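Local atomic coordinates of guanidinopropionase (Pseudomonas aeruginosa, PDB entry 3NIQ), a protein that hydrolyses 3-guanidinopropanoate to beta-alanine and urea with the help of two manganese ions per subunit. Residues A[41-46]-A[91-96]. Numbering follows the deposited sequence.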
loop_
_atom_site.group_PDB
_atom_site.type_symbol
_atom_site.label_atom_id
_atom_site.label_comp_id
_atom_site.label_asym_id
_atom_site.label_seq_id
_atom_site.Cartn_x
_atom_site.Cartn_y
_atom_site.Cartn_z
ATOM N N GLY A 41 -2.478 -25.470 9.777
ATOM C CA GLY A 41 -3.227 -24.351 9.254
ATOM C C GLY A 41 -4.697 -24.698 9.084
ATOM O O GLY A 41 -5.034 -25.811 8.684
ATOM N N VAL A 42 -5.591 -23.752 9.392
ATOM C CA VAL A 42 -7.003 -23.948 9.076
ATOM C C VAL A 42 -7.527 -22.778 8.242
ATOM O O VAL A 42 -8.085 -21.800 8.778
ATOM C CB VAL A 42 -7.840 -24.133 10.309
ATOM C CG1 VAL A 42 -9.227 -24.602 9.884
ATOM C CG2 VAL A 42 -7.166 -25.136 11.267
ATOM N N PRO A 43 -7.343 -22.878 6.924
ATOM C CA PRO A 43 -7.570 -21.752 6.024
ATOM C C PRO A 43 -9.049 -21.632 5.696
ATOM O O PRO A 43 -9.477 -22.025 4.623
ATOM C CB PRO A 43 -6.737 -22.126 4.794
ATOM C CG PRO A 43 -6.735 -23.648 4.786
ATOM C CD PRO A 43 -6.728 -24.041 6.235
ATOM N N TRP A 44 -9.820 -21.080 6.631
ATOM C CA TRP A 44 -11.271 -21.148 6.546
ATOM C C TRP A 44 -11.909 -19.920 7.183
ATOM O O TRP A 44 -11.654 -19.597 8.352
ATOM C CB TRP A 44 -11.743 -22.426 7.241
ATOM C CG TRP A 44 -13.229 -22.618 7.221
ATOM C CD1 TRP A 44 -14.053 -22.531 6.136
ATOM C CD2 TRP A 44 -14.063 -22.960 8.336
ATOM N NE1 TRP A 44 -15.355 -22.790 6.509
ATOM C CE2 TRP A 44 -15.390 -23.050 7.851
ATOM C CE3 TRP A 44 -13.819 -23.197 9.701
ATOM C CZ2 TRP A 44 -16.473 -23.363 8.675
ATOM C CZ3 TRP A 44 -14.905 -23.525 10.525
ATOM C CH2 TRP A 44 -16.212 -23.610 9.999
ATOM N N ASP A 45 -12.701 -19.194 6.408
ATOM C CA ASP A 45 -13.378 -18.009 6.960
ATOM C C ASP A 45 -14.873 -17.983 6.625
ATOM O O ASP A 45 -15.499 -16.916 6.563
ATOM C CB ASP A 45 -12.658 -16.697 6.552
ATOM C CG ASP A 45 -12.553 -16.518 5.029
ATOM O OD1 ASP A 45 -13.303 -17.184 4.266
ATOM O OD2 ASP A 45 -11.702 -15.706 4.598
ATOM N N GLY A 46 -15.441 -19.170 6.431
ATOM C CA GLY A 46 -16.895 -19.324 6.216
ATOM C C GLY A 46 -17.756 -18.688 7.317
ATOM O O GLY A 46 -18.886 -18.243 7.063
ATOM N N ALA A 91 -5.663 -28.356 7.589
ATOM C CA ALA A 91 -6.900 -29.104 7.710
ATOM C C ALA A 91 -7.726 -28.986 6.400
ATOM O O ALA A 91 -7.632 -27.983 5.696
ATOM C CB ALA A 91 -7.701 -28.606 8.884
ATOM N N PRO A 92 -8.498 -30.035 6.059
ATOM C CA PRO A 92 -9.366 -29.979 4.884
ATOM C C PRO A 92 -10.471 -28.935 5.099
ATOM O O PRO A 92 -11.034 -28.848 6.188
ATOM C CB PRO A 92 -9.940 -31.414 4.793
ATOM C CG PRO A 92 -9.770 -31.986 6.178
ATOM C CD PRO A 92 -8.526 -31.356 6.711
ATOM N N VAL A 93 -10.748 -28.142 4.072
ATOM C CA VAL A 93 -11.677 -27.031 4.163
ATOM C C VAL A 93 -12.524 -26.972 2.878
ATOM O O VAL A 93 -12.066 -27.394 1.820
ATOM C CB VAL A 93 -10.879 -25.704 4.370
ATOM C CG1 VAL A 93 -11.719 -24.498 4.072
ATOM C CG2 VAL A 93 -10.307 -25.624 5.800
ATOM N N ASN A 94 -13.747 -26.450 2.986
ATOM C CA ASN A 94 -14.646 -26.224 1.847
ATOM C C ASN A 94 -15.171 -24.779 1.909
ATOM O O ASN A 94 -16.054 -24.459 2.717
ATOM C CB ASN A 94 -15.812 -27.218 1.876
ATOM C CG ASN A 94 -16.805 -27.022 0.715
ATOM O OD1 ASN A 94 -16.820 -26.000 0.016
ATOM N ND2 ASN A 94 -17.656 -28.008 0.531
ATOM N N PRO A 95 -14.625 -23.901 1.054
ATOM C CA PRO A 95 -14.958 -22.464 1.103
ATOM C C PRO A 95 -16.415 -22.134 0.739
ATOM O O PRO A 95 -16.880 -21.015 0.996
ATOM C CB PRO A 95 -14.004 -21.844 0.085
ATOM C CG PRO A 95 -13.693 -22.989 -0.891
ATOM C CD PRO A 95 -13.653 -24.224 -0.013
ATOM N N ILE A 96 -17.115 -23.101 0.156
ATOM C CA ILE A 96 -18.479 -22.908 -0.328
ATOM C C ILE A 96 -19.546 -23.388 0.660
ATOM O O ILE A 96 -20.672 -22.885 0.661
ATOM C CB ILE A 96 -18.681 -23.639 -1.693
ATOM C CG1 ILE A 96 -17.712 -23.087 -2.735
ATOM C CG2 ILE A 96 -20.139 -23.528 -2.199
ATOM C CD1 ILE A 96 -17.757 -21.541 -2.892
HETATM O O HOH W 1 -17.208 -22.782 4.347
#
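With CG anti to its backbone N (chi1 -180°), Trp-44 brings its indole obliquely across Val-93, whose own chi1 of 163° sends CG1 toward the ring and CG2 back toward Val-42 and Pro-43. The beta-branch thus does two jobs at once: CG1 meets indole CD1 obliquely at 3.7 Å, whereas CG2 lies against Trp-44 CB and, 3.9 Å away, Pro-43 CD. Pro-43 centres an inverse gamma turn, a tight bend that suits the constrained phi of proline, and its carbonyl O comes to 3.4 Å from Val-93 CG1. At the other end the backbones meet directly: Ala-91 N donates to Gly-41 O over 2.8 Å, the donor lying nearly along the C=O axis. Beside this bond the small methyl of Ala-91 points toward segment 41-46 and packs loosely against Val-42 CG2. In the parallel alpha/beta sheet of the arginase fold, strands 37-42 and 85-90 are neighbours, and this bond carries their pairing just past the end of strand 85-90, the outermost of the sheet within this chain; residues 41-44 and 91-94 then run on in much the same direction, 18° apart, joined mainly by side chains. Further along, a water in the plane of the indole at its edge accepts from Trp-44 NE1 at 2.8 Å and donates to Asn-94 O at 2.6 Å, bridging two polar groups that are themselves 4.2 Å apart. Helix 98-114 packs on the indole through Leu-102 and Ile-105. Asn-94, whose short side chain can reach back to the backbone, forms an Asx turn: its OD1 accepts from Ile-96 N, 2.9 Å away, just before that helix begins, while ND2 is hydrogen-bonded to Asp-100 OD2.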